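Side-chain contacts in Alpha/beta hydrolase fold-3 domain protein (Sulfolobus islandicus, PDB 5LK6), which probably hydrolyses ester bonds as a thermostable lipase or carboxylesterase of the alpha/beta hydrolase fold: residues A[73-78]-A[130-135]; A[15-20]-A[195-200]; A[223-228]-A[250-255]. All blocks are in the same frame, centred on the assembly; numbering follows the deposited sequence.

Contact 1: A[73-78]-A[130-135]; sequences VLIYLH and NWVYNN
I75 on strand 72-77 and V132 in the last turn of helix 120-133 are the closest backbone neighbours here, their CA atoms 8.3 Å apart, so side chains alone bridge the gap. V132 points at the strand between V73 and I75, and all three residues are buried. I75 and V132 meet tip to tip: I75 CD1 lies 3.7 Å from V132 CG1 and reaches V132 CB and CG2 as well. The CG1 branch of I75 is anti to the carbonyl carbon (chi1 -55°), and CD1 extends from it to the helix. V73 comes at an angle, its CG1 3.9 Å from V132 CG1, so that one methyl of V132 serves both strand residues. This is helix-on-sheet packing of the alpha/beta hydrolase fold: strand 72-77 runs parallel between strands 104-108 and 144-150, and its alternating side chains serve two faces. V73 and I75 meet helix 120-133, whereas L74 and Y76 touch helix 91-101. Past V132 the helix ends, with N134 the first residue to leave helical angles. There N135 folds its side chain back, ND2 donating to W131 O at 2.8 Å, and the same ND2 lies over one face of the W131 indole, toward its rim.

Contact 2: A[15-20]-A[195-200]; sequences FIVPIG and GFFLTR
F197 packs against F15, I16 and V17 in a partly buried, mainly apolar contact between two loops, one joining helices 5-12 and 24-36, the other leading into helix 200-210. In related hormone-sensitive-lipase-like esterases such regions probably form the cap. The phenyl rings of F15 and F197 are near parallel, their planes at 23°, but slid apart with centroids 5.2 Å from each other, so there is little overlap. The closest atoms are F15 CE2 and F197 CE1, at 3.4 Å. With CG anti to the backbone N (chi1 -173°), the F197 side chain stretches across to residues 15-17, where its CZ lies 4.0 Å from V17 CG2 and F15 O sits at the ring edge, in plane. I16 adds its backbone CA beside F197 CE1. A water joins the backbones, accepting from V17 N at 3.1 Å and donating to F197 O at 2.7 Å; it also rests over the centre of one face of the F197 ring. F197 sits at the centre of a classic gamma turn, with positive phi and L198 N bonded to F196 O. An alanine here is likely to leave the F15 ring and V17 CG2 without their partner, and the bridging water without its cover on that side. L198 packs on D244 and H274, which with S151 form a probable catalytic triad. F15 meets F279 edge-to-face and, like V17, touches L34 of helix 24-36, while T199 caps helix 200-210; the contact joins the loop between helices 5-12 and 24-36 to that between helices 187-191 and 200-210.

Contact 3: A[223-228]-A[250-255]; sequences SPILAQ and GEAYAN
Y253 and I225 lie alongside one another, each reaching toward the other's backbone. From helix 247-259, the phenol of Y253 extends to the short 3-10 segment 224-226; from that segment, I225 extends back to the helix. A chi1 of -164° swings the Y253 ring out from the helix backbone until P224 O and I225 CA both lie at its edge, in plane. The proline adds apolar contact near the hydroxyl end: P224 CB is 3.8 Å from Y253 CE1 and 3.9 Å from Y253 OH. Nearer the root of the ring, I225 CB stands 4.0 Å from Y253 CD1. I225 then runs past the tyrosine and sets CD1 3.7 Å from A252 CB and equally near Y253 N. The tip of I225 thus rests against the helix between the A252 methyl and the backbone N of Y253.

Within the 3-10 segment and its ends L226 N donates to S223 O, and A227 N to P224 O, both at 2.8 Å. The segment is also tied to the loop after strand 173-176 by backbone bonding of I225 with V180. L162 of helix 152-163 touches P224, A227 and Y253, joining all three in one apolar patch. On another flank of helix 247-259, A254 packs on I238, E251 makes a salt bridge to R268, and N255 packs on P2 of the second subunit. Helix 247-259 is the connecting helix of a beta-alpha-beta crossover between the adjacent parallel strands 236-241 and 264-269 of the alpha/beta hydrolase sheet, and the 3-10 segment packs on it shortly before the chain enters strand 236-241.

Contacts 1 and 3 belong to the sheet-and-helix core of the alpha/beta hydrolase fold, while contact 2 brings the N-terminal loop 15-20 to the loop leading into helix 200-210, a region that probably belongs to the cap, as in related esterases. Contact 1 lies on strand 72-77, within the eight-stranded sheet; contact 3 involves helix 247-259, which links strands 236-241 and 264-269 at one end of that sheet. Along the chain, segments 15-20 and 195-200 enclose all of contact 1, and contact 3 follows both. The centres of contacts 1 and 2 are about 31 Å apart, on opposite sides of the chain's centre. Contact 3 has its centre about 23 Å from that of contact 1.

Contact 1: A[73-78]-A[130-135]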
# COMPACT_ATOMS: atom_id res chain seq x y z
N VAL A 73 -2.84 -10.14 -18.78
CA VAL A 73 -1.67 -11.05 -18.56
C VAL A 73 -0.52 -10.31 -17.89
O VAL A 73 -0.07 -9.27 -18.37
CB VAL A 73 -1.15 -11.68 -19.87
CG1 VAL A 73 -0.04 -12.69 -19.56
CG2 VAL A 73 -2.27 -12.35 -20.61
N LEU A 74 -0.05 -10.87 -16.78
CA LEU A 74 1.10 -10.30 -16.05
C LEU A 74 2.34 -11.15 -16.30
O LEU A 74 2.35 -12.34 -15.95
CB LEU A 74 0.79 -10.25 -14.56
CG LEU A 74 1.91 -9.67 -13.66
CD1 LEU A 74 2.04 -8.19 -13.91
CD2 LEU A 74 1.63 -9.98 -12.19
N ILE A 75 3.37 -10.56 -16.88
CA ILE A 75 4.67 -11.21 -16.93
C ILE A 75 5.34 -11.01 -15.56
O ILE A 75 5.48 -9.87 -15.08
CB ILE A 75 5.60 -10.56 -17.96
CG1 ILE A 75 4.95 -10.53 -19.35
CG2 ILE A 75 6.95 -11.30 -17.94
CD1 ILE A 75 4.66 -11.90 -19.94
N TYR A 76 5.71 -12.12 -14.93
CA TYR A 76 6.34 -12.06 -13.63
C TYR A 76 7.77 -12.57 -13.74
O TYR A 76 7.95 -13.71 -14.11
CB TYR A 76 5.57 -12.82 -12.53
CG TYR A 76 6.08 -12.38 -11.17
CD1 TYR A 76 5.61 -11.23 -10.57
CD2 TYR A 76 7.14 -13.04 -10.57
CE1 TYR A 76 6.11 -10.81 -9.35
CE2 TYR A 76 7.66 -12.61 -9.36
CZ TYR A 76 7.14 -11.49 -8.75
OH TYR A 76 7.68 -11.07 -7.54
N LEU A 77 8.73 -11.71 -13.39
CA LEU A 77 10.17 -12.02 -13.37
C LEU A 77 10.68 -12.14 -11.94
O LEU A 77 10.65 -11.14 -11.20
CB LEU A 77 10.91 -10.90 -14.08
CG LEU A 77 10.30 -10.54 -15.44
CD1 LEU A 77 10.94 -9.27 -16.02
CD2 LEU A 77 10.39 -11.71 -16.43
N HIS A 78 11.11 -13.34 -11.51
CA HIS A 78 11.45 -13.55 -10.10
C HIS A 78 12.73 -12.82 -9.67
O HIS A 78 13.60 -12.53 -10.47
CB HIS A 78 11.60 -15.05 -9.81
CG HIS A 78 12.79 -15.71 -10.46
ND1 HIS A 78 14.05 -15.69 -9.89
CD2 HIS A 78 12.92 -16.38 -11.63
CE1 HIS A 78 14.90 -16.32 -10.69
NE2 HIS A 78 14.24 -16.72 -11.76
N ASN A 130 7.84 -10.02 -25.23
CA ASN A 130 7.52 -9.75 -26.61
C ASN A 130 6.70 -10.87 -27.21
O ASN A 130 5.69 -10.65 -27.90
CB ASN A 130 8.81 -9.55 -27.36
CG ASN A 130 8.60 -8.98 -28.74
OD1 ASN A 130 8.34 -7.79 -28.95
ND2 ASN A 130 8.78 -9.84 -29.68
N TRP A 131 7.07 -12.09 -26.89
CA TRP A 131 6.37 -13.21 -27.41
C TRP A 131 4.98 -13.36 -26.82
O TRP A 131 4.03 -13.62 -27.56
CB TRP A 131 7.15 -14.48 -27.16
CG TRP A 131 6.55 -15.69 -27.72
CD1 TRP A 131 6.76 -16.21 -29.00
CD2 TRP A 131 5.65 -16.60 -27.06
NE1 TRP A 131 6.06 -17.38 -29.14
CE2 TRP A 131 5.38 -17.67 -27.98
CE3 TRP A 131 5.10 -16.66 -25.77
CZ2 TRP A 131 4.56 -18.76 -27.66
CZ3 TRP A 131 4.25 -17.75 -25.45
CH2 TRP A 131 3.99 -18.78 -26.41
N VAL A 132 4.86 -13.22 -25.49
CA VAL A 132 3.55 -13.32 -24.83
C VAL A 132 2.59 -12.24 -25.40
O VAL A 132 1.43 -12.51 -25.67
CB VAL A 132 3.68 -13.23 -23.30
CG1 VAL A 132 2.32 -12.97 -22.62
CG2 VAL A 132 4.33 -14.49 -22.75
N TYR A 133 3.10 -11.04 -25.60
CA TYR A 133 2.35 -9.94 -26.15
C TYR A 133 1.83 -10.20 -27.58
O TYR A 133 0.81 -9.66 -27.94
CB TYR A 133 3.26 -8.73 -26.15
CG TYR A 133 2.69 -7.45 -26.69
CD1 TYR A 133 2.01 -6.59 -25.88
CD2 TYR A 133 2.88 -7.08 -28.03
CE1 TYR A 133 1.53 -5.40 -26.37
CE2 TYR A 133 2.39 -5.90 -28.53
CZ TYR A 133 1.72 -5.07 -27.70
OH TYR A 133 1.25 -3.87 -28.12
N ASN A 134 2.57 -10.99 -28.38
CA ASN A 134 2.20 -11.32 -29.77
C ASN A 134 1.43 -12.61 -29.87
O ASN A 134 1.26 -13.10 -30.93
CB ASN A 134 3.46 -11.49 -30.63
CG ASN A 134 4.15 -10.18 -30.87
OD1 ASN A 134 3.53 -9.13 -31.02
ND2 ASN A 134 5.45 -10.23 -30.92
N ASN A 135 1.01 -13.18 -28.75
CA ASN A 135 0.32 -14.43 -28.73
C ASN A 135 -0.71 -14.41 -27.60
O ASN A 135 -0.91 -15.42 -26.90
CB ASN A 135 1.34 -15.54 -28.52
CG ASN A 135 2.19 -15.79 -29.76
OD1 ASN A 135 1.72 -16.41 -30.71
ND2 ASN A 135 3.47 -15.32 -29.75

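Contact 2: A[15-20]-A[195-200]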
# COMPACT_ATOMS: atom_id res chain seq x y z
N PHE A 15 17.32 -16.89 10.51
CA PHE A 15 16.69 -16.81 9.17
C PHE A 15 17.59 -15.98 8.21
O PHE A 15 17.81 -14.77 8.40
CB PHE A 15 15.29 -16.23 9.32
CG PHE A 15 14.51 -16.10 8.06
CD1 PHE A 15 13.69 -17.15 7.63
CD2 PHE A 15 14.47 -14.90 7.38
CE1 PHE A 15 12.93 -17.03 6.49
CE2 PHE A 15 13.70 -14.74 6.24
CZ PHE A 15 12.94 -15.81 5.78
N ILE A 16 18.15 -16.68 7.22
CA ILE A 16 19.18 -16.13 6.36
C ILE A 16 19.36 -16.97 5.10
O ILE A 16 19.16 -18.19 5.08
CB ILE A 16 20.56 -16.03 7.12
CG1 ILE A 16 21.51 -14.94 6.49
CG2 ILE A 16 21.21 -17.43 7.29
CD1 ILE A 16 20.99 -13.48 6.35
N VAL A 17 19.78 -16.30 4.05
CA VAL A 17 20.34 -16.99 2.90
C VAL A 17 21.82 -16.58 2.87
O VAL A 17 22.12 -15.40 2.64
CB VAL A 17 19.63 -16.61 1.61
CG1 VAL A 17 20.23 -17.41 0.47
CG2 VAL A 17 18.15 -16.88 1.72
N PRO A 18 22.73 -17.55 3.12
CA PRO A 18 24.19 -17.24 3.29
C PRO A 18 24.94 -16.95 1.99
O PRO A 18 25.94 -17.60 1.73
CB PRO A 18 24.74 -18.51 3.96
CG PRO A 18 23.82 -19.61 3.47
CD PRO A 18 22.45 -19.01 3.27
N ILE A 19 24.47 -15.97 1.23
CA ILE A 19 25.04 -15.52 -0.05
C ILE A 19 26.51 -15.14 0.14
O ILE A 19 26.87 -14.45 1.10
CB ILE A 19 24.32 -14.23 -0.53
CG1 ILE A 19 22.83 -14.45 -0.81
CG2 ILE A 19 24.98 -13.61 -1.75
CD1 ILE A 19 22.57 -15.62 -1.70
N GLY A 20 27.36 -15.62 -0.77
CA GLY A 20 28.79 -15.40 -0.64
C GLY A 20 29.53 -16.16 0.47
O GLY A 20 30.71 -15.95 0.59
N GLY A 195 22.81 -6.73 8.51
CA GLY A 195 21.83 -7.16 9.50
C GLY A 195 20.35 -7.11 9.13
O GLY A 195 19.52 -7.39 9.98
N PHE A 196 20.00 -6.77 7.89
CA PHE A 196 18.60 -6.75 7.50
C PHE A 196 18.32 -7.67 6.32
O PHE A 196 17.60 -7.33 5.40
CB PHE A 196 18.19 -5.30 7.20
CG PHE A 196 18.28 -4.37 8.40
CD1 PHE A 196 19.43 -3.70 8.67
CD2 PHE A 196 17.23 -4.22 9.24
CE1 PHE A 196 19.53 -2.81 9.74
CE2 PHE A 196 17.32 -3.34 10.31
CZ PHE A 196 18.47 -2.63 10.58
N PHE A 197 18.93 -8.84 6.36
CA PHE A 197 18.63 -9.94 5.51
C PHE A 197 19.31 -9.80 4.15
O PHE A 197 20.04 -10.67 3.76
CB PHE A 197 17.14 -10.21 5.44
CG PHE A 197 16.77 -11.46 4.67
CD1 PHE A 197 16.88 -12.71 5.26
CD2 PHE A 197 16.31 -11.39 3.35
CE1 PHE A 197 16.54 -13.85 4.56
CE2 PHE A 197 15.99 -12.54 2.65
CZ PHE A 197 16.12 -13.76 3.25
N LEU A 198 19.03 -8.74 3.41
CA LEU A 198 19.82 -8.40 2.24
C LEU A 198 20.91 -7.43 2.73
O LEU A 198 20.61 -6.43 3.38
CB LEU A 198 18.97 -7.80 1.11
CG LEU A 198 19.73 -7.23 -0.08
CD1 LEU A 198 20.40 -8.34 -0.86
CD2 LEU A 198 18.86 -6.39 -1.01
N THR A 199 22.17 -7.77 2.42
CA THR A 199 23.35 -7.01 2.82
C THR A 199 24.11 -6.46 1.65
O THR A 199 23.98 -6.96 0.53
CB THR A 199 24.36 -7.89 3.61
OG1 THR A 199 24.99 -8.88 2.77
CG2 THR A 199 23.66 -8.55 4.72
N ARG A 200 24.92 -5.46 1.93
CA ARG A 200 25.77 -4.88 0.91
C ARG A 200 26.68 -5.99 0.32
O ARG A 200 26.86 -6.05 -0.89
CB ARG A 200 26.59 -3.72 1.47
CG ARG A 200 27.06 -2.68 0.46
CD ARG A 200 28.35 -2.06 0.98
NE ARG A 200 28.57 -0.65 0.57
CZ ARG A 200 28.61 0.43 1.38
NH1 ARG A 200 28.40 0.37 2.75
NH2 ARG A 200 28.87 1.62 0.80
O HOH W 1 19.70 -13.28 3.29

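Contact 3: A[223-228]-A[250-255]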
# COMPACT_ATOMS: atom_id res chain seq x y z
N SER A 223 21.42 -0.53 -14.90
CA SER A 223 21.08 0.66 -14.15
C SER A 223 20.02 1.47 -14.89
O SER A 223 20.33 2.47 -15.48
CB SER A 223 22.33 1.49 -13.85
OG SER A 223 23.21 0.82 -12.95
N PRO A 224 18.76 1.05 -14.81
CA PRO A 224 17.76 1.76 -15.53
C PRO A 224 17.66 3.21 -15.17
O PRO A 224 17.28 4.03 -16.03
CB PRO A 224 16.47 1.02 -15.19
CG PRO A 224 16.81 0.08 -14.13
CD PRO A 224 18.25 -0.21 -14.28
N ILE A 225 18.02 3.55 -13.93
CA ILE A 225 18.02 4.93 -13.51
C ILE A 225 18.98 5.81 -14.30
O ILE A 225 18.86 7.02 -14.27
CB ILE A 225 18.28 5.07 -11.98
CG1 ILE A 225 17.81 6.46 -11.49
CG2 ILE A 225 19.75 4.78 -11.63
CD1 ILE A 225 17.28 6.49 -10.07
N LEU A 226 19.95 5.22 -14.99
CA LEU A 226 20.80 6.01 -15.89
C LEU A 226 20.17 6.20 -17.25
O LEU A 226 20.77 6.84 -18.06
CB LEU A 226 22.17 5.36 -16.06
CG LEU A 226 22.87 5.15 -14.71
CD1 LEU A 226 24.17 4.39 -14.90
CD2 LEU A 226 23.11 6.47 -13.93
N ALA A 227 19.00 5.64 -17.53
CA ALA A 227 18.38 5.80 -18.85
C ALA A 227 18.21 7.26 -19.13
O ALA A 227 17.91 8.05 -18.22
CB ALA A 227 17.02 5.12 -18.90
N GLN A 228 18.40 7.59 -20.40
CA GLN A 228 18.47 8.97 -20.86
C GLN A 228 17.12 9.67 -20.81
O GLN A 228 17.02 10.77 -20.34
CB GLN A 228 19.09 9.02 -22.27
CG GLN A 228 20.59 9.29 -22.25
CD GLN A 228 21.20 9.43 -23.64
OE1 GLN A 228 20.63 10.05 -24.54
NE2 GLN A 228 22.37 8.84 -23.82
N GLY A 250 15.08 2.65 -5.13
CA GLY A 250 13.72 2.36 -5.61
C GLY A 250 12.90 3.64 -5.62
O GLY A 250 12.23 3.94 -6.59
N GLU A 251 12.99 4.40 -4.55
CA GLU A 251 12.29 5.69 -4.45
C GLU A 251 12.86 6.75 -5.35
O GLU A 251 12.11 7.53 -5.86
CB GLU A 251 12.20 6.20 -2.99
CG GLU A 251 11.38 5.25 -2.15
CD GLU A 251 11.22 5.63 -0.68
OE1 GLU A 251 11.54 6.78 -0.28
OE2 GLU A 251 10.75 4.73 0.06
N ALA A 252 14.17 6.77 -5.57
CA ALA A 252 14.74 7.60 -6.63
C ALA A 252 14.14 7.31 -8.02
O ALA A 252 13.72 8.26 -8.73
CB ALA A 252 16.24 7.48 -6.68
N TYR A 253 14.05 6.03 -8.36
CA TYR A 253 13.50 5.63 -9.66
C TYR A 253 12.04 6.08 -9.78
O TYR A 253 11.65 6.70 -10.74
CB TYR A 253 13.62 4.12 -9.91
CG TYR A 253 13.43 3.73 -11.37
CD1 TYR A 253 14.40 4.01 -12.32
CD2 TYR A 253 12.30 3.03 -11.79
CE1 TYR A 253 14.24 3.64 -13.63
CE2 TYR A 253 12.14 2.65 -13.09
CZ TYR A 253 13.11 2.97 -14.01
OH TYR A 253 12.95 2.62 -15.33
N ALA A 254 11.26 5.83 -8.76
CA ALA A 254 9.93 6.42 -8.66
C ALA A 254 9.87 7.92 -8.94
O ALA A 254 9.11 8.39 -9.77
CB ALA A 254 9.35 6.15 -7.27
N ASN A 255 10.69 8.68 -8.25
CA ASN A 255 10.74 10.12 -8.46
C ASN A 255 11.14 10.55 -9.85
O ASN A 255 10.55 11.49 -10.38
CB ASN A 255 11.62 10.77 -7.42
CG ASN A 255 10.87 11.05 -6.13
OD1 ASN A 255 9.92 11.78 -6.14
ND2 ASN A 255 11.29 10.48 -5.04